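Local coordinates for putative pore-forming toxin (Bacteroides vulgatus ATCC 8482, PDB 3KOG), which is of unknown function but may be a pore-forming toxin, probably made as a lipoprotein with a signal sequence, at residues A[108-116]-A[181-189]; A[24-32]-A[151-161]. One frame throughout, in Å; residues are numbered along the deposited sequence. Where two conformers were deposited one is given.

Contact 1: residues A[108-116]-A[181-189]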
# COMPACT_ATOMS: atom_id res chain seq x y z
N GLN A 108 -7.74 -2.05 -8.95
CA GLN A 108 -7.83 -3.18 -9.86
C GLN A 108 -6.45 -3.81 -9.96
O GLN A 108 -5.41 -3.18 -9.68
CB GLN A 108 -8.40 -2.74 -11.22
CG GLN A 108 -7.39 -2.11 -12.15
CD GLN A 108 -8.03 -1.50 -13.41
OE1 GLN A 108 -8.49 -0.35 -13.40
NE2 GLN A 108 -8.01 -2.26 -14.52
N ILE A 109 -6.44 -5.11 -10.28
CA ILE A 109 -5.18 -5.81 -10.50
C ILE A 109 -4.76 -5.39 -11.88
O ILE A 109 -5.49 -5.59 -12.85
CB ILE A 109 -5.32 -7.34 -10.41
CG1 ILE A 109 -5.71 -7.74 -8.98
CG2 ILE A 109 -4.02 -8.02 -10.90
CD1 ILE A 109 -6.41 -9.11 -8.84
N GLU A 110 -3.59 -4.80 -11.99
CA GLU A 110 -3.07 -4.48 -13.31
C GLU A 110 -2.30 -5.65 -13.94
O GLU A 110 -2.41 -5.88 -15.14
CB GLU A 110 -2.13 -3.30 -13.20
CG GLU A 110 -1.50 -2.88 -14.47
CD GLU A 110 -0.65 -1.66 -14.28
OE1 GLU A 110 0.28 -1.69 -13.43
OE2 GLU A 110 -0.91 -0.68 -15.00
N THR A 111 -1.47 -6.31 -13.15
CA THR A 111 -0.65 -7.42 -13.61
C THR A 111 -0.56 -8.46 -12.51
O THR A 111 -0.51 -8.10 -11.33
CB THR A 111 0.76 -6.94 -14.02
OG1 THR A 111 0.61 -5.97 -15.04
CG2 THR A 111 1.60 -8.10 -14.56
N THR A 112 -0.63 -9.74 -12.87
CA THR A 112 -0.41 -10.83 -11.95
C THR A 112 0.82 -11.56 -12.50
O THR A 112 0.91 -11.77 -13.71
CB THR A 112 -1.64 -11.75 -11.89
OG1 THR A 112 -2.76 -11.01 -11.43
CG2 THR A 112 -1.44 -12.92 -10.93
N LYS A 113 1.81 -11.81 -11.64
CA LYS A 113 3.00 -12.61 -11.98
C LYS A 113 2.98 -13.85 -11.10
O LYS A 113 2.59 -13.76 -9.92
CB LYS A 113 4.30 -11.84 -11.69
CG LYS A 113 4.39 -10.48 -12.35
CD LYS A 113 5.87 -9.98 -12.44
CE LYS A 113 6.72 -10.41 -11.25
NZ LYS A 113 7.81 -9.44 -10.94
N HIS A 114 3.39 -14.98 -11.65
CA HIS A 114 3.33 -16.22 -10.94
C HIS A 114 4.57 -17.03 -11.26
O HIS A 114 4.88 -17.25 -12.42
CB HIS A 114 2.09 -16.98 -11.38
CG HIS A 114 1.86 -18.25 -10.62
ND1 HIS A 114 1.30 -19.37 -11.18
CD2 HIS A 114 2.12 -18.56 -9.33
CE1 HIS A 114 1.19 -20.31 -10.25
NE2 HIS A 114 1.69 -19.84 -9.12
N SER A 115 5.27 -17.48 -10.23
CA SER A 115 6.39 -18.37 -10.41
C SER A 115 5.92 -19.79 -10.84
O SER A 115 4.71 -20.12 -10.80
CB SER A 115 7.15 -18.48 -9.10
OG SER A 115 6.39 -19.18 -8.15
N GLY A 116 6.88 -20.61 -11.27
CA GLY A 116 6.66 -22.05 -11.38
C GLY A 116 6.54 -22.62 -9.97
O GLY A 116 6.70 -21.90 -8.96
N PHE A 181 4.19 -25.43 -3.91
CA PHE A 181 4.50 -24.06 -3.54
C PHE A 181 4.81 -23.21 -4.74
O PHE A 181 5.53 -23.64 -5.65
CB PHE A 181 5.69 -24.07 -2.57
CG PHE A 181 6.19 -22.68 -2.19
CD1 PHE A 181 5.63 -21.99 -1.14
CD2 PHE A 181 7.19 -22.06 -2.94
CE1 PHE A 181 6.06 -20.66 -0.84
CE2 PHE A 181 7.65 -20.78 -2.62
CZ PHE A 181 7.07 -20.08 -1.57
N SER A 182 4.34 -21.97 -4.71
CA SER A 182 4.60 -20.97 -5.71
C SER A 182 4.36 -19.58 -5.13
O SER A 182 3.85 -19.43 -4.02
CB SER A 182 3.73 -21.18 -6.96
OG SER A 182 2.35 -21.02 -6.66
N VAL A 183 4.73 -18.57 -5.90
CA VAL A 183 4.51 -17.20 -5.43
C VAL A 183 3.79 -16.39 -6.51
O VAL A 183 4.21 -16.38 -7.63
CB VAL A 183 5.84 -16.54 -5.04
CG1 VAL A 183 5.60 -15.11 -4.50
CG2 VAL A 183 6.57 -17.39 -3.99
N PHE A 184 2.75 -15.68 -6.11
CA PHE A 184 2.15 -14.61 -6.92
C PHE A 184 2.63 -13.23 -6.48
O PHE A 184 2.85 -12.98 -5.31
CB PHE A 184 0.62 -14.64 -6.87
CG PHE A 184 -0.01 -15.81 -7.53
CD1 PHE A 184 -0.17 -17.02 -6.85
CD2 PHE A 184 -0.53 -15.69 -8.80
CE1 PHE A 184 -0.81 -18.12 -7.49
CE2 PHE A 184 -1.13 -16.77 -9.43
CZ PHE A 184 -1.27 -17.98 -8.75
N VAL A 185 2.82 -12.36 -7.46
CA VAL A 185 3.03 -10.94 -7.23
C VAL A 185 1.96 -10.20 -8.03
O VAL A 185 1.87 -10.35 -9.25
CB VAL A 185 4.44 -10.50 -7.65
CG1 VAL A 185 4.61 -8.99 -7.45
CG2 VAL A 185 5.49 -11.31 -6.87
N ASP A 186 1.15 -9.38 -7.34
CA ASP A 186 0.15 -8.61 -8.00
C ASP A 186 0.49 -7.14 -7.92
O ASP A 186 0.71 -6.65 -6.84
CB ASP A 186 -1.21 -8.85 -7.38
CG ASP A 186 -1.76 -10.25 -7.68
OD1 ASP A 186 -1.38 -11.19 -6.98
OD2 ASP A 186 -2.57 -10.41 -8.60
N TYR A 187 0.47 -6.47 -9.06
CA TYR A 187 0.55 -5.04 -9.14
C TYR A 187 -0.84 -4.49 -9.21
O TYR A 187 -1.59 -4.82 -10.09
CB TYR A 187 1.33 -4.61 -10.40
CG TYR A 187 2.77 -5.03 -10.48
CD1 TYR A 187 3.48 -5.40 -9.36
CD2 TYR A 187 3.44 -4.98 -11.69
CE1 TYR A 187 4.79 -5.74 -9.44
CE2 TYR A 187 4.76 -5.32 -11.78
CZ TYR A 187 5.42 -5.73 -10.63
OH TYR A 187 6.76 -6.08 -10.67
N MSE A 188 -1.16 -3.63 -8.25
CA MSE A 188 -2.44 -3.02 -8.07
C MSE A 188 -2.36 -1.56 -8.62
O MSE A 188 -1.35 -0.86 -8.38
CB MSE A 188 -2.75 -2.95 -6.56
CG MSE A 188 -2.60 -4.28 -5.76
SE MSE A 188 -3.72 -5.64 -6.53
CE MSE A 188 -5.41 -4.75 -6.48
N LYS A 189 -3.35 -1.18 -9.41
CA LYS A 189 -3.50 0.18 -9.94
C LYS A 189 -4.76 0.76 -9.33
O LYS A 189 -5.83 0.20 -9.48
CB LYS A 189 -3.65 0.17 -11.46
CG LYS A 189 -3.82 1.60 -12.02
CD LYS A 189 -3.83 1.63 -13.52
CE LYS A 189 -5.21 1.49 -14.08
NZ LYS A 189 -5.23 1.97 -15.51
O HOH W 1 -7.38 1.38 -11.33
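H114 NE2 and S182 OG form a 2.8 Å hydrogen bond in the plane of the imidazole, while one face of the same ring lies on F184 in an offset stack, centroids 3.8 Å apart and planes at 7°. With CG of H114 anti to the backbone N (chi1 -175°), the imidazole swings over the neighbouring strand, where bond and stack together fix its rotation. T112 OG1 donates to D186 OD2 at 2.9 Å, from above the carboxylate plane, and T112 CG2 meets the edge of the F184 ring. The backbones pair as antiparallel strands, K113 and V185 exchanging two bonds. At E110 and T111 a classic beta bulge shifts the register: Y187 O takes a bond from E110 N at 2.8 Å and a weak one from T111 N. Near G116, V183 N donates to a side chain, S115 OG (2.9 Å). I109 CG1 packs on the selenium (SE) of selenomethionine M188 at 3.8 Å. Strand 98-120 lines one edge of strand 179-198, whose other edge bonds to strand 207-225; on the Y187 side, E110 forms a salt bridge with K135 and Y187 OH bonds to T133 O, both on strand 126-143.

Contact 2: residues A[24-32]-A[151-161]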
# COMPACT_ATOMS: atom_id res chain seq x y z
N VAL A 24 3.77 9.87 3.84
CA VAL A 24 4.65 10.88 3.29
C VAL A 24 3.92 12.23 3.50
O VAL A 24 2.78 12.39 3.01
CB VAL A 24 4.84 10.65 1.79
CG1 VAL A 24 5.76 11.75 1.21
CG2 VAL A 24 5.38 9.22 1.49
N VAL A 25 4.54 13.17 4.24
CA VAL A 25 3.87 14.45 4.59
C VAL A 25 4.50 15.56 3.74
O VAL A 25 5.74 15.78 3.80
CB VAL A 25 4.00 14.82 6.10
CG1 VAL A 25 3.20 16.11 6.43
CG2 VAL A 25 3.55 13.63 6.99
N ILE A 26 3.65 16.26 2.99
CA ILE A 26 4.09 17.32 2.09
C ILE A 26 3.58 18.67 2.55
O ILE A 26 2.38 18.89 2.75
CB ILE A 26 3.60 17.09 0.63
CG1 ILE A 26 4.08 15.75 0.11
CG2 ILE A 26 4.00 18.28 -0.32
CD1 ILE A 26 5.63 15.52 0.11
N ASP A 27 4.51 19.60 2.70
CA ASP A 27 4.16 20.94 2.99
C ASP A 27 3.87 21.63 1.64
O ASP A 27 4.79 21.87 0.88
CB ASP A 27 5.32 21.61 3.70
CG ASP A 27 5.09 23.06 3.96
OD1 ASP A 27 4.02 23.64 3.67
OD2 ASP A 27 6.03 23.66 4.49
N ALA A 28 2.62 21.93 1.41
CA ALA A 28 2.14 22.43 0.11
C ALA A 28 2.62 23.83 -0.16
O ALA A 28 2.63 24.29 -1.32
CB ALA A 28 0.58 22.39 0.09
N THR A 29 3.00 24.53 0.90
CA THR A 29 3.36 25.90 0.71
C THR A 29 4.69 25.98 -0.00
O THR A 29 4.96 26.93 -0.76
CB THR A 29 3.27 26.71 2.02
OG1 THR A 29 4.14 26.17 2.97
CG2 THR A 29 1.78 26.64 2.55
N THR A 30 5.49 24.96 0.14
CA THR A 30 6.75 24.95 -0.51
C THR A 30 7.03 23.75 -1.42
O THR A 30 7.98 23.77 -2.20
CB THR A 30 7.80 25.11 0.58
OG1 THR A 30 9.07 25.31 -0.01
CG2 THR A 30 7.80 23.93 1.50
N GLY A 31 6.21 22.71 -1.33
CA GLY A 31 6.43 21.48 -2.05
C GLY A 31 7.43 20.53 -1.43
O GLY A 31 7.93 19.65 -2.10
N THR A 32 7.67 20.66 -0.14
CA THR A 32 8.77 20.00 0.56
C THR A 32 8.22 18.75 1.28
O THR A 32 7.18 18.84 1.89
CB THR A 32 9.36 20.97 1.60
OG1 THR A 32 10.01 22.07 0.95
CG2 THR A 32 10.38 20.27 2.54
N GLU A 151 0.62 27.10 -4.51
CA GLU A 151 0.24 26.19 -3.41
C GLU A 151 -0.66 25.06 -3.97
O GLU A 151 -0.44 23.87 -3.70
CB GLU A 151 -0.49 26.98 -2.32
CG GLU A 151 -0.45 26.30 -0.97
CD GLU A 151 -1.23 26.98 0.11
OE1 GLU A 151 -1.67 28.12 -0.07
OE2 GLU A 151 -1.40 26.35 1.18
N ILE A 152 -1.64 25.45 -4.80
CA ILE A 152 -2.53 24.49 -5.45
C ILE A 152 -1.69 23.57 -6.37
O ILE A 152 -1.82 22.33 -6.33
CB ILE A 152 -3.64 25.17 -6.22
CG1 ILE A 152 -4.64 25.81 -5.24
CG2 ILE A 152 -4.33 24.13 -7.13
CD1 ILE A 152 -5.66 26.79 -5.90
N LYS A 153 -0.80 24.18 -7.14
CA LYS A 153 0.08 23.41 -8.02
C LYS A 153 0.96 22.43 -7.24
O LYS A 153 1.17 21.29 -7.69
CB LYS A 153 0.93 24.32 -8.93
CG LYS A 153 0.05 25.10 -9.94
CD LYS A 153 0.86 25.98 -10.93
CE LYS A 153 1.60 27.11 -10.24
NZ LYS A 153 2.20 28.13 -11.23
N ASN A 154 1.45 22.84 -6.08
CA ASN A 154 2.29 21.96 -5.26
C ASN A 154 1.54 20.72 -4.76
O ASN A 154 2.10 19.60 -4.69
CB ASN A 154 2.87 22.74 -4.06
CG ASN A 154 4.00 23.70 -4.46
OD1 ASN A 154 4.57 23.54 -5.52
ND2 ASN A 154 4.31 24.68 -3.62
N ILE A 155 0.29 20.96 -4.35
CA ILE A 155 -0.59 19.89 -3.93
C ILE A 155 -0.77 18.86 -5.05
O ILE A 155 -0.62 17.63 -4.84
CB ILE A 155 -1.97 20.47 -3.47
CG1 ILE A 155 -1.80 21.33 -2.23
CG2 ILE A 155 -2.93 19.31 -3.12
CD1 ILE A 155 -3.08 22.08 -1.70
N ILE A 156 -1.10 19.33 -6.24
CA ILE A 156 -1.29 18.40 -7.36
C ILE A 156 0.00 17.65 -7.69
O ILE A 156 -0.03 16.44 -7.86
CB ILE A 156 -1.89 19.10 -8.63
CG1 ILE A 156 -3.21 19.73 -8.23
CG2 ILE A 156 -2.12 18.05 -9.73
CD1 ILE A 156 -3.88 20.78 -9.25
N ASP A 157 1.13 18.36 -7.71
CA ASP A 157 2.44 17.74 -8.02
C ASP A 157 2.86 16.67 -7.02
O ASP A 157 3.63 15.78 -7.34
CB ASP A 157 3.54 18.82 -8.07
CG ASP A 157 3.39 19.75 -9.26
OD1 ASP A 157 2.63 19.42 -10.20
OD2 ASP A 157 4.04 20.83 -9.26
N ALA A 158 2.34 16.75 -5.81
CA ALA A 158 2.68 15.83 -4.74
C ALA A 158 2.20 14.44 -5.08
O ALA A 158 2.78 13.47 -4.61
CB ALA A 158 2.06 16.31 -3.42
N TYR A 159 1.16 14.34 -5.92
CA TYR A 159 0.62 13.09 -6.40
C TYR A 159 1.22 12.62 -7.75
O TYR A 159 0.79 11.57 -8.30
CB TYR A 159 -0.92 13.19 -6.52
CG TYR A 159 -1.58 13.34 -5.19
CD1 TYR A 159 -1.77 14.58 -4.66
CD2 TYR A 159 -1.95 12.24 -4.42
CE1 TYR A 159 -2.32 14.75 -3.45
CE2 TYR A 159 -2.56 12.42 -3.19
CZ TYR A 159 -2.73 13.69 -2.72
OH TYR A 159 -3.31 13.95 -1.50
N ASN A 160 2.18 13.39 -8.26
CA ASN A 160 2.77 13.14 -9.57
C ASN A 160 4.25 12.87 -9.49
O ASN A 160 4.96 13.27 -10.39
CB ASN A 160 2.54 14.33 -10.50
CG ASN A 160 2.57 13.94 -11.96
OD1 ASN A 160 2.11 12.84 -12.33
ND2 ASN A 160 3.16 14.78 -12.78
N LYS A 161 4.72 12.18 -8.46
CA LYS A 161 6.16 11.97 -8.29
C LYS A 161 6.70 10.82 -9.16
O LYS A 161 7.90 10.73 -9.41
CB LYS A 161 6.50 11.75 -6.81
CG LYS A 161 6.22 13.00 -5.94
CD LYS A 161 6.74 12.88 -4.51
CE LYS A 161 6.44 14.13 -3.71
NZ LYS A 161 7.33 15.25 -4.09
O HOH W 2 6.00 17.25 -3.31
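A single direct hydrogen bond, from N154 ND2 to A28 O, ties the helix to a turn that is itself built from an Asx turn and a G1 beta bulge. N154 ND2 donates to A28 O at 2.9 Å in a fairly straight bond. A28 O lies in the amide plane of N154, yet the donor stands above the carbonyl plane of A28, 37° out of it. CG of N154 is anti to its own carbonyl carbon (chi1 -74°), which lays the amide alongside the turn with ND2 against the backbone from A28 to G31.

The turn is braced from within. D27 OD1 accepts from T29 N, closing the Asx turn, and from T29 OG1 at 2.6 Å, both donors reaching it from the same face of the carboxylate. D27 O accepts from the backbone N of T30, G31 and T32, and G31 and T32 facing D27 make the G1 bulge, with G31 in a left-handed conformation. These bonds probably hold A28 O in position for the asparagine.

Apolar contacts flank the bond. A28 CB presses on I155 CG1 at 3.5 Å, a tight carbon pair, whereas I26 CG1 meets A158 CB more loosely at 4.1 Å. T29 CG2 runs beside the carboxylate of E151, which is held by S95 and N97. Farther along, K161 extends past I26, its CE 4.1 Å from I26 CD1.

The arrangement seats helix 150-158 against the end of strand 18-27 and the turn leading to strand 32-33. Strand 18-27 pairs with strand 85-94, whose I93 also touches I155 and A158, and F98 of strand 98-120 packs on E151, I152 and I155.

Contact 1 and contact 2 lie on opposite sides of the chain's centre, their own centres 31 Å apart and their nearest atoms about 12 Å apart, so they do not touch. Both reach the same mixed sheet: 108-116 and 181-189 pair two of its strands directly, whereas 24-32 and 151-161 set a helix against the end of a third. Along the chain the segments alternate, 24-32, 108-116, 151-161, 181-189, so the two contacts cross in sequence. Strand 98-120 serves both, pairing with strand 179-198 in contact 1 and offering F98 to the helix of contact 2. Regions distant in sequence are thereby tied into one elongated, strand-rich fold.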